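Side-chain contacts in type 2A phosphatase-associated protein 42 (Saccharomyces cerevisiae, PDB 2V0P), which inhibits the PP2A-type phosphatase SIT4, associates with PP2A catalytic subunits and acts in TOR signalling in response to the available nitrogen source: residues I12-T17 and L36-K41; R86-S91 and Q97-I102; S110-L115 and E130-F135; I167-R172 and F211-I216. All coordinates share one frame; numbering follows the deposited sequence.

Interaction 1: I12-T17 and L36-K41; sequences ISLYST and LSTIKK
Thr38 OG1 has its hydrogen bond inside its own helix, to the backbone O of Leu34, and at the same time meets the methyl CD1 of Leu14 at 3.7 Å. With chi1 at -54° the hydroxyl lies beside the backbone N of Thr38, where it can reach back one turn, and so its polar need is met without help from the facing helix. Leu14 does the reaching: its CB points at helix 29-52 and the CD1 branch makes the touch; the nearest CA atoms, those of Leu14 and Thr38, are 7.7 Å apart. The two side chains slant across one another. At the margin, the extended chain of Lys41 brings NZ within 4.4 Å of Leu14 CD1, a loose approach to a methyl with no polar bond across. Beside Leu14 in the chain, the backbone O of Ser13 takes both N and OG1 of Thr17, the two donors coming from opposite faces of the carbonyl. Helices 4-19 and 29-52 run in roughly opposite directions as a helical hairpin; Ile11 and Leu19 also pack on Thr38, while Tyr15 and Ile39 turn to helix 75-83, which lies against the pair.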
# COMPACT_ATOMS: atom_id res chain seq x y z
N ILE A 12 -27.74 7.28 -12.71
CA ILE A 12 -27.46 6.46 -11.56
C ILE A 12 -27.69 5.00 -11.93
O ILE A 12 -26.94 4.12 -11.52
CB ILE A 12 -28.34 6.87 -10.34
CG1 ILE A 12 -27.98 8.26 -9.85
CG2 ILE A 12 -28.29 5.80 -9.25
CD1 ILE A 12 -26.65 8.74 -10.24
N SER A 13 -28.70 4.78 -12.76
CA SER A 13 -29.00 3.47 -13.27
C SER A 13 -27.87 2.90 -14.17
O SER A 13 -27.58 1.74 -14.10
CB SER A 13 -30.32 3.50 -14.01
OG SER A 13 -30.70 2.22 -14.41
N LEU A 14 -27.28 3.74 -15.01
CA LEU A 14 -26.17 3.30 -15.86
C LEU A 14 -25.03 2.86 -14.95
O LEU A 14 -24.49 1.82 -15.15
CB LEU A 14 -25.72 4.39 -16.82
CG LEU A 14 -26.64 4.68 -18.01
CD1 LEU A 14 -26.20 5.94 -18.72
CD2 LEU A 14 -26.69 3.50 -18.96
N TYR A 15 -24.74 3.67 -13.95
CA TYR A 15 -23.75 3.37 -12.94
C TYR A 15 -23.98 2.02 -12.29
O TYR A 15 -23.12 1.17 -12.38
CB TYR A 15 -23.63 4.48 -11.88
CG TYR A 15 -22.59 4.12 -10.85
CD1 TYR A 15 -21.21 4.19 -11.17
CD2 TYR A 15 -22.95 3.65 -9.60
CE1 TYR A 15 -20.23 3.84 -10.24
CE2 TYR A 15 -21.97 3.27 -8.64
CZ TYR A 15 -20.62 3.37 -8.97
OH TYR A 15 -19.67 3.00 -8.05
N SER A 16 -25.15 1.81 -11.69
CA SER A 16 -25.43 0.58 -10.96
C SER A 16 -25.48 -0.66 -11.80
O SER A 16 -25.07 -1.71 -11.36
CB SER A 16 -26.74 0.68 -10.14
OG SER A 16 -26.60 1.70 -9.20
N THR A 17 -26.00 -0.54 -13.02
CA THR A 17 -26.24 -1.68 -13.84
C THR A 17 -25.01 -2.05 -14.69
O THR A 17 -24.82 -3.21 -14.99
CB THR A 17 -27.47 -1.47 -14.73
OG1 THR A 17 -27.29 -0.31 -15.55
CG2 THR A 17 -28.72 -1.28 -13.87
N LEU A 36 -17.20 7.36 -20.15
CA LEU A 36 -16.95 8.69 -20.60
C LEU A 36 -18.24 9.44 -20.94
O LEU A 36 -18.35 10.53 -20.61
CB LEU A 36 -16.04 8.71 -21.80
CG LEU A 36 -15.68 10.08 -22.33
CD1 LEU A 36 -15.07 10.97 -21.26
CD2 LEU A 36 -14.76 9.98 -23.52
N SER A 37 -19.17 8.83 -21.60
CA SER A 37 -20.39 9.59 -21.98
C SER A 37 -21.26 9.83 -20.76
O SER A 37 -21.87 10.87 -20.64
CB SER A 37 -21.16 8.95 -23.11
OG SER A 37 -21.62 7.69 -22.76
N THR A 38 -21.26 8.88 -19.83
CA THR A 38 -21.92 9.06 -18.56
C THR A 38 -21.37 10.23 -17.78
O THR A 38 -22.11 11.10 -17.23
CB THR A 38 -22.04 7.78 -17.79
OG1 THR A 38 -22.66 6.84 -18.61
CG2 THR A 38 -22.96 7.96 -16.43
N ILE A 39 -20.07 10.30 -17.67
CA ILE A 39 -19.48 11.42 -17.01
C ILE A 39 -19.82 12.73 -17.69
O ILE A 39 -20.19 13.68 -17.01
CB ILE A 39 -17.92 11.23 -16.93
CG1 ILE A 39 -17.57 10.13 -15.96
CG2 ILE A 39 -17.27 12.45 -16.51
CD1 ILE A 39 -16.03 9.73 -16.22
N LYS A 40 -19.73 12.78 -19.01
CA LYS A 40 -20.03 13.99 -19.75
C LYS A 40 -21.48 14.47 -19.40
O LYS A 40 -21.68 15.63 -19.09
CB LYS A 40 -19.79 13.81 -21.26
CG LYS A 40 -18.32 13.66 -21.65
CD LYS A 40 -18.16 13.52 -23.17
CE LYS A 40 -16.71 13.34 -23.60
NZ LYS A 40 -15.91 14.60 -23.51
N LYS A 41 -22.43 13.55 -19.41
CA LYS A 41 -23.82 13.79 -19.02
C LYS A 41 -23.96 14.32 -17.60
O LYS A 41 -24.75 15.23 -17.34
CB LYS A 41 -24.63 12.51 -19.10
CG LYS A 41 -25.01 12.10 -20.51
CD LYS A 41 -25.76 10.81 -20.46
CE LYS A 41 -26.10 10.31 -21.86
NZ LYS A 41 -26.79 8.98 -21.78

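Interaction 2: R86-S91 and Q97-I102; sequences RQSNDS and QSMKLI
Two torsions of Lys100 carry its ammonium group to the backbone O of Arg86: chi1 of -171° sets CG opposite the backbone N, and the bend at chi2, 77°, swings the otherwise extended chain toward the loop. The contact is a loop packed along a helix in the TPR-like, all-helical N-terminal domain of the protein: the extended link after helix 75-83 lies along the early turns of helix 93-120. Lys100 NZ gives a 3.0 Å hydrogen bond to Arg86 O, with a C=O...N angle of 154° and the donor somewhat tilted from the carbonyl plane. NZ also bonds to the backbone O of Ser84, so one amine clips two carbonyls of the link. The side chain of Lys100 also touches Glu225 and Leu229 of helix 199-231; a bound zinc ion is about 9 Å from the side chain, too far for NZ to be a ligand.

Arg86 reaches back the other way, its NH1 bonding to Gln32 OE1, an oxygen that also takes the backbone N of Gln87. The second touch is apolar: Ser88 CB sits 3.8 Å from CB of Met99, which is modelled as selenomethionine, and 4.1 Å from Met99 CG. Gln97, two residues before Met99, points away from the loop and bonds to Gln97 of the second subunit. Ser88 has OG turned away from its own backbone N and toward the chain ahead, which closes an ST turn: Asp90 N donates to Ser88 OG at 3.0 Å.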
# COMPACT_ATOMS: atom_id res chain seq x y z
N ARG A 86 -12.07 5.54 -14.86
CA ARG A 86 -11.52 5.89 -16.15
C ARG A 86 -10.11 5.32 -16.30
O ARG A 86 -9.38 5.26 -15.35
CB ARG A 86 -11.51 7.41 -16.29
CG ARG A 86 -12.91 7.98 -16.50
CD ARG A 86 -13.34 7.80 -17.98
NE ARG A 86 -12.69 8.71 -18.90
CZ ARG A 86 -12.23 8.36 -20.11
NH1 ARG A 86 -12.31 7.11 -20.54
NH2 ARG A 86 -11.66 9.27 -20.89
N GLN A 87 -9.79 4.90 -17.51
CA GLN A 87 -8.45 4.47 -17.86
C GLN A 87 -8.11 4.94 -19.27
O GLN A 87 -8.99 5.01 -20.16
CB GLN A 87 -8.35 2.94 -17.86
CG GLN A 87 -8.69 2.30 -16.62
CD GLN A 87 -8.39 0.82 -16.66
OE1 GLN A 87 -7.70 0.31 -17.58
NE2 GLN A 87 -8.86 0.13 -15.65
N SER A 88 -6.85 5.23 -19.49
CA SER A 88 -6.41 5.61 -20.84
C SER A 88 -6.01 4.37 -21.61
O SER A 88 -5.63 3.37 -21.01
CB SER A 88 -5.25 6.58 -20.75
OG SER A 88 -4.60 6.69 -21.99
N ASN A 89 -6.13 4.43 -22.93
CA ASN A 89 -5.64 3.38 -23.83
C ASN A 89 -4.51 3.86 -24.76
O ASN A 89 -4.08 3.14 -25.67
CB ASN A 89 -6.80 2.75 -24.61
CG ASN A 89 -7.56 1.71 -23.79
OD1 ASN A 89 -8.79 1.78 -23.65
ND2 ASN A 89 -6.83 0.73 -23.23
N ASP A 90 -4.04 5.07 -24.51
CA ASP A 90 -2.91 5.62 -25.22
C ASP A 90 -1.79 4.57 -25.38
O ASP A 90 -1.48 3.84 -24.45
CB ASP A 90 -2.38 6.86 -24.51
CG ASP A 90 -1.51 7.73 -25.41
OD1 ASP A 90 -2.00 8.78 -25.89
OD2 ASP A 90 -0.34 7.37 -25.66
N SER A 91 -1.22 4.47 -26.58
CA SER A 91 -0.13 3.51 -26.82
C SER A 91 1.10 3.85 -25.98
O SER A 91 1.86 2.96 -25.58
CB SER A 91 0.22 3.43 -28.30
OG SER A 91 0.26 4.71 -28.89
N GLN A 97 -0.26 5.67 -17.88
CA GLN A 97 -0.08 5.65 -16.49
C GLN A 97 -0.23 7.00 -15.83
O GLN A 97 -0.84 7.10 -14.75
CB GLN A 97 1.23 4.95 -16.08
CG GLN A 97 1.20 3.45 -16.37
CD GLN A 97 2.51 2.78 -16.12
OE1 GLN A 97 3.28 3.20 -15.26
NE2 GLN A 97 2.81 1.75 -16.92
N SER A 98 0.30 8.04 -16.46
CA SER A 98 0.17 9.38 -15.92
C SER A 98 -1.31 9.82 -15.87
O SER A 98 -1.75 10.36 -14.89
CB SER A 98 0.97 10.38 -16.73
OG SER A 98 2.38 10.11 -16.65
N MSE A 99 -2.04 9.57 -16.94
CA MSE A 99 -3.50 9.81 -17.02
C MSE A 99 -4.24 9.15 -15.84
O MSE A 99 -5.09 9.76 -15.22
CB MSE A 99 -4.06 9.30 -18.34
CG MSE A 99 -4.20 10.33 -19.44
SE MSE A 99 -5.10 11.99 -18.89
CE MSE A 99 -6.55 11.47 -17.82
N LYS A 100 -3.90 7.92 -15.49
CA LYS A 100 -4.52 7.27 -14.34
C LYS A 100 -4.42 8.11 -13.08
O LYS A 100 -5.38 8.19 -12.34
CB LYS A 100 -4.02 5.83 -14.11
CG LYS A 100 -4.84 5.09 -13.03
CD LYS A 100 -6.18 4.62 -13.56
CE LYS A 100 -6.99 4.02 -12.43
NZ LYS A 100 -8.46 4.13 -12.75
N LEU A 101 -3.30 8.76 -12.87
CA LEU A 101 -3.06 9.56 -11.68
C LEU A 101 -3.94 10.77 -11.72
O LEU A 101 -4.52 11.17 -10.70
CB LEU A 101 -1.59 9.99 -11.61
CG LEU A 101 -0.49 8.90 -11.58
CD1 LEU A 101 0.76 9.55 -11.29
CD2 LEU A 101 -0.81 7.84 -10.59
N ILE A 102 -4.07 11.35 -12.92
CA ILE A 102 -5.00 12.45 -13.12
C ILE A 102 -6.47 12.05 -12.76
O ILE A 102 -7.06 12.73 -11.99
CB ILE A 102 -4.92 13.01 -14.52
CG1 ILE A 102 -3.69 13.87 -14.62
CG2 ILE A 102 -6.22 13.88 -14.83
CD1 ILE A 102 -3.22 14.11 -16.06

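Interaction 3: S110-L115 and E130-F135; sequences SFINFL and EKLGNF
Ile112 lies across both Leu132 and Phe135, using a different branch for each. Its CG2 methyl meets Leu132 CD1 at 4.0 Å, while the CG1 arm, chi1 -61°, carries CD1 to the Phe135 ring, 3.9 Å from CE2 and 4.1 Å from CD2. The methyl comes at the ring on a slant. In Leu132 the CG stands opposite the backbone N, and this chi1 of -175° brings CD1 between Ile112 CG2 and Leu115 CB, 3.9 Å from the latter, while CD2 lies 4.0 Å from Leu115 O. The nearest CA atoms, those of Leu115 and Leu132, are 7.4 Å apart.

Phe135 follows the short helix 126-133 as the chain turns off. One face of its ring is covered from within its own segment by the backbone O of Lys131, 3.8 Å above the plane and over the centre; Glu145 and Leu146 of helix 143-146 also pack on it. Ile112 touches Pro141 and Arg138 of the following loop as well, and Leu124 adds to the packing on Leu132. The contact thus fixes helix 126-133 and the turn after it against the long helix 93-120, inside the TPR-like domain.

All four side chains are buried, and no hydrogen bond or charge pair crosses between the segments. What joins them is the fit of methyls, a methylene and a ring, so shape and exclusion of water hold the pieces together rather than directional bonds.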
# COMPACT_ATOMS: atom_id res chain seq x y z
N SER A 110 -13.60 15.43 -6.66
CA SER A 110 -15.05 15.34 -6.69
C SER A 110 -15.57 14.86 -5.33
O SER A 110 -16.54 15.40 -4.81
CB SER A 110 -15.58 14.44 -7.78
OG SER A 110 -15.48 15.05 -9.02
N PHE A 111 -14.95 13.83 -4.80
CA PHE A 111 -15.34 13.29 -3.48
C PHE A 111 -15.26 14.38 -2.43
O PHE A 111 -16.13 14.48 -1.61
CB PHE A 111 -14.48 12.06 -3.11
CG PHE A 111 -14.94 10.78 -3.75
CD1 PHE A 111 -16.24 10.33 -3.58
CD2 PHE A 111 -14.04 9.97 -4.45
CE1 PHE A 111 -16.69 9.17 -4.15
CE2 PHE A 111 -14.47 8.80 -5.03
CZ PHE A 111 -15.83 8.38 -4.89
N ILE A 112 -14.22 15.21 -2.47
CA ILE A 112 -14.07 16.29 -1.50
C ILE A 112 -15.09 17.47 -1.67
O ILE A 112 -15.65 17.98 -0.71
CB ILE A 112 -12.58 16.73 -1.39
CG1 ILE A 112 -11.74 15.50 -0.90
CG2 ILE A 112 -12.43 17.89 -0.46
CD1 ILE A 112 -10.27 15.79 -0.72
N ASN A 113 -15.34 17.83 -2.92
CA ASN A 113 -16.46 18.68 -3.31
C ASN A 113 -17.77 18.22 -2.66
O ASN A 113 -18.40 18.99 -2.01
CB ASN A 113 -16.57 18.70 -4.84
CG ASN A 113 -15.48 19.49 -5.49
OD1 ASN A 113 -14.73 20.14 -4.82
ND2 ASN A 113 -15.40 19.45 -6.83
N PHE A 114 -18.11 16.94 -2.78
CA PHE A 114 -19.29 16.34 -2.23
C PHE A 114 -19.35 16.56 -0.68
O PHE A 114 -20.31 17.02 -0.23
CB PHE A 114 -19.37 14.89 -2.60
CG PHE A 114 -20.48 14.11 -1.91
CD1 PHE A 114 -21.84 14.48 -2.05
CD2 PHE A 114 -20.17 12.99 -1.16
CE1 PHE A 114 -22.84 13.78 -1.41
CE2 PHE A 114 -21.23 12.22 -0.53
CZ PHE A 114 -22.57 12.66 -0.65
N LEU A 115 -18.30 16.25 0.07
CA LEU A 115 -18.28 16.40 1.51
C LEU A 115 -18.35 17.85 1.90
O LEU A 115 -19.01 18.23 2.86
CB LEU A 115 -17.02 15.71 2.16
CG LEU A 115 -16.85 14.23 1.85
CD1 LEU A 115 -15.53 13.67 2.47
CD2 LEU A 115 -18.00 13.32 2.21
N GLU A 130 -14.54 15.28 10.71
CA GLU A 130 -13.26 15.38 11.38
C GLU A 130 -12.13 15.06 10.39
O GLU A 130 -11.11 15.73 10.36
CB GLU A 130 -13.20 14.44 12.56
CG GLU A 130 -12.07 14.74 13.49
CD GLU A 130 -11.62 13.51 14.24
OE1 GLU A 130 -12.05 12.39 13.86
OE2 GLU A 130 -10.84 13.65 15.20
N LYS A 131 -12.36 14.04 9.59
CA LYS A 131 -11.46 13.63 8.50
C LYS A 131 -11.33 14.70 7.46
O LYS A 131 -10.21 15.09 7.14
CB LYS A 131 -11.91 12.32 7.90
CG LYS A 131 -11.85 11.17 8.86
CD LYS A 131 -12.07 9.89 8.17
CE LYS A 131 -12.44 8.75 9.11
NZ LYS A 131 -11.67 8.79 10.37
N LEU A 132 -12.45 15.23 6.96
CA LEU A 132 -12.46 16.37 6.03
C LEU A 132 -11.64 17.54 6.53
O LEU A 132 -10.89 18.16 5.78
CB LEU A 132 -13.90 16.83 5.73
CG LEU A 132 -14.02 17.93 4.67
CD1 LEU A 132 -13.65 17.39 3.28
CD2 LEU A 132 -15.42 18.55 4.65
N GLY A 133 -11.82 17.87 7.80
CA GLY A 133 -11.10 18.95 8.42
C GLY A 133 -9.60 18.72 8.54
O GLY A 133 -8.84 19.67 8.57
N ASN A 134 -9.17 17.47 8.62
CA ASN A 134 -7.76 17.18 8.80
C ASN A 134 -6.87 17.49 7.57
O ASN A 134 -5.63 17.46 7.68
CB ASN A 134 -7.56 15.73 9.27
CG ASN A 134 -8.07 15.50 10.70
OD1 ASN A 134 -8.08 16.41 11.54
ND2 ASN A 134 -8.46 14.28 10.98
N PHE A 135 -7.48 17.80 6.43
CA PHE A 135 -6.73 18.15 5.24
C PHE A 135 -6.23 19.57 5.40
O PHE A 135 -7.03 20.50 5.46
CB PHE A 135 -7.56 18.02 3.97
CG PHE A 135 -8.20 16.67 3.79
CD1 PHE A 135 -7.51 15.52 4.10
CD2 PHE A 135 -9.48 16.56 3.28
CE1 PHE A 135 -8.10 14.27 3.93
CE2 PHE A 135 -10.07 15.32 3.10
CZ PHE A 135 -9.38 14.18 3.42

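Interaction 4: I167-R172 and F211-I216; sequences IELFQR and FSLDTI
Near Leu169 and Leu213, whose CA atoms are 7.4 Å apart, the helix segments pass in roughly antiparallel fashion, at 147° between their N-to-C directions, with their axes approaching to 10.3 Å. This is helix-on-helix packing of the kind that builds the TPR-like domain, here between the long helices 156-186 and 199-231. Leu169 starts off to one side of the partner helix, but chi1 of -178° turns its end in, and its two methyls split the work: CD1 reaches Leu213 CD2 at 4.0 Å, and CD2 reaches Ile216 CG2, also at 4.0 Å. Leu169 and Leu213 slide past one another in opposite senses, whereas Ile216 meets Leu169 at a slant.

One turn on, the side chain of Arg172 meets the partner helix through CG. This atom rests on the fork of Leu213, 3.7 Å from CD2 and 3.9 Å from CD1, so that Leu213 CD2 touches both Leu169 and Arg172. The bend at chi2 then takes the guanidinium away from the leucine to acidic partners outside the two segments, in salt bridges from NH1 to Glu175 OE1 and from NE to Asp125 OD2; this outside grip probably keeps the chain in the pose that presents its CG. Leu127 of helix 126-133 packs on both Leu169 and Arg172, and Val128 on Leu213, closing over the joint.

Behind the interface, Phe211 O is gripped twice by Thr215, by N at 2.9 Å and by OG1 at 2.7 Å, from opposite faces of the carbonyl.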
# COMPACT_ATOMS: atom_id res chain seq x y z
N ILE A 167 -12.14 0.73 12.62
CA ILE A 167 -13.24 -0.01 13.20
C ILE A 167 -14.43 0.95 13.43
O ILE A 167 -15.53 0.60 13.15
CB ILE A 167 -12.86 -0.68 14.51
CG1 ILE A 167 -12.06 -1.97 14.25
CG2 ILE A 167 -14.11 -1.02 15.32
CD1 ILE A 167 -11.53 -2.65 15.47
N GLU A 168 -14.15 2.17 13.88
CA GLU A 168 -15.18 3.20 14.09
C GLU A 168 -15.86 3.65 12.81
O GLU A 168 -17.07 3.82 12.80
CB GLU A 168 -14.63 4.39 14.84
CG GLU A 168 -14.29 4.08 16.25
CD GLU A 168 -13.55 5.21 16.96
OE1 GLU A 168 -13.06 6.15 16.28
OE2 GLU A 168 -13.48 5.15 18.20
N LEU A 169 -15.07 3.86 11.75
CA LEU A 169 -15.58 4.03 10.38
C LEU A 169 -16.46 2.88 9.95
O LEU A 169 -17.61 3.08 9.52
CB LEU A 169 -14.47 4.24 9.35
CG LEU A 169 -15.10 4.48 7.95
CD1 LEU A 169 -15.68 5.86 7.85
CD2 LEU A 169 -14.08 4.22 6.88
N PHE A 170 -15.95 1.68 10.15
CA PHE A 170 -16.61 0.49 9.68
C PHE A 170 -17.96 0.33 10.39
O PHE A 170 -19.00 0.20 9.73
CB PHE A 170 -15.68 -0.74 9.84
CG PHE A 170 -16.30 -2.04 9.45
CD1 PHE A 170 -15.99 -2.64 8.25
CD2 PHE A 170 -17.21 -2.66 10.27
CE1 PHE A 170 -16.57 -3.84 7.89
CE2 PHE A 170 -17.80 -3.85 9.91
CZ PHE A 170 -17.47 -4.43 8.71
N GLN A 171 -17.95 0.39 11.71
CA GLN A 171 -19.19 0.28 12.47
C GLN A 171 -20.20 1.36 12.05
O GLN A 171 -21.36 1.04 11.86
CB GLN A 171 -18.93 0.31 13.97
CG GLN A 171 -18.26 -0.97 14.51
CD GLN A 171 -19.12 -2.22 14.32
OE1 GLN A 171 -20.24 -2.30 14.84
NE2 GLN A 171 -18.59 -3.20 13.60
N ARG A 172 -19.75 2.60 11.90
CA ARG A 172 -20.66 3.69 11.58
C ARG A 172 -21.28 3.47 10.19
O ARG A 172 -22.48 3.62 10.01
CB ARG A 172 -19.95 5.04 11.65
CG ARG A 172 -20.85 6.25 11.38
CD ARG A 172 -22.00 6.36 12.42
NE ARG A 172 -22.70 7.65 12.38
CZ ARG A 172 -23.89 7.88 12.91
NH1 ARG A 172 -24.54 6.92 13.58
NH2 ARG A 172 -24.44 9.08 12.82
N PHE A 211 -23.57 7.67 1.61
CA PHE A 211 -22.58 8.18 0.66
C PHE A 211 -21.36 8.87 1.29
O PHE A 211 -20.22 8.63 0.86
CB PHE A 211 -23.26 9.05 -0.39
CG PHE A 211 -24.25 8.33 -1.21
CD1 PHE A 211 -24.29 6.98 -1.27
CD2 PHE A 211 -25.14 9.08 -2.03
CE1 PHE A 211 -25.23 6.31 -2.11
CE2 PHE A 211 -26.04 8.45 -2.85
CZ PHE A 211 -26.12 7.07 -2.89
N SER A 212 -21.57 9.70 2.30
CA SER A 212 -20.50 10.39 2.94
C SER A 212 -19.55 9.40 3.66
O SER A 212 -18.35 9.59 3.62
CB SER A 212 -21.03 11.45 3.92
OG SER A 212 -21.45 10.83 5.10
N LEU A 213 -20.09 8.35 4.25
CA LEU A 213 -19.27 7.34 4.87
C LEU A 213 -18.51 6.54 3.76
O LEU A 213 -17.33 6.42 3.87
CB LEU A 213 -20.08 6.48 5.80
CG LEU A 213 -20.52 7.32 7.03
CD1 LEU A 213 -21.75 6.72 7.58
CD2 LEU A 213 -19.43 7.33 8.13
N ASP A 214 -19.20 6.05 2.73
CA ASP A 214 -18.61 5.35 1.63
C ASP A 214 -17.45 6.14 1.06
O ASP A 214 -16.43 5.58 0.80
CB ASP A 214 -19.64 5.13 0.49
CG ASP A 214 -19.11 4.18 -0.62
OD1 ASP A 214 -18.64 3.07 -0.26
OD2 ASP A 214 -19.18 4.53 -1.82
N THR A 215 -17.62 7.45 0.92
CA THR A 215 -16.63 8.40 0.38
C THR A 215 -15.28 8.29 1.09
O THR A 215 -14.25 8.29 0.45
CB THR A 215 -17.19 9.87 0.41
OG1 THR A 215 -18.25 9.91 -0.51
CG2 THR A 215 -16.19 10.93 0.00
N ILE A 216 -15.29 8.19 2.41
CA ILE A 216 -14.04 8.10 3.11
C ILE A 216 -13.25 6.86 2.58
O ILE A 216 -12.10 7.00 2.33
CB ILE A 216 -14.19 8.09 4.65
CG1 ILE A 216 -14.73 9.44 5.16
CG2 ILE A 216 -12.86 7.71 5.33
CD1 ILE A 216 -13.99 10.66 4.78

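From the N terminus the contacts come in series: none encloses or crosses another. Interaction 1 closes the turn between helices 4-19 and 29-52. Interaction 2 closes a tighter loop, the link into helix 93-120, and touches interaction 1 where Arg86 packs on Ile39 and Leu36. Interaction 3 uses a later part of the same helix 93-120 and folds helix 126-133 back on it. Interaction 4 closes the longest loop, joining helices 156-186 and 199-231. It touches interaction 3, their centres about 13 Å apart, through Phe111 on Thr215, Phe114 on Phe211 and Lys131 on Ile216. Interactions 1 and 4 lie on opposite sides of the chain's centre.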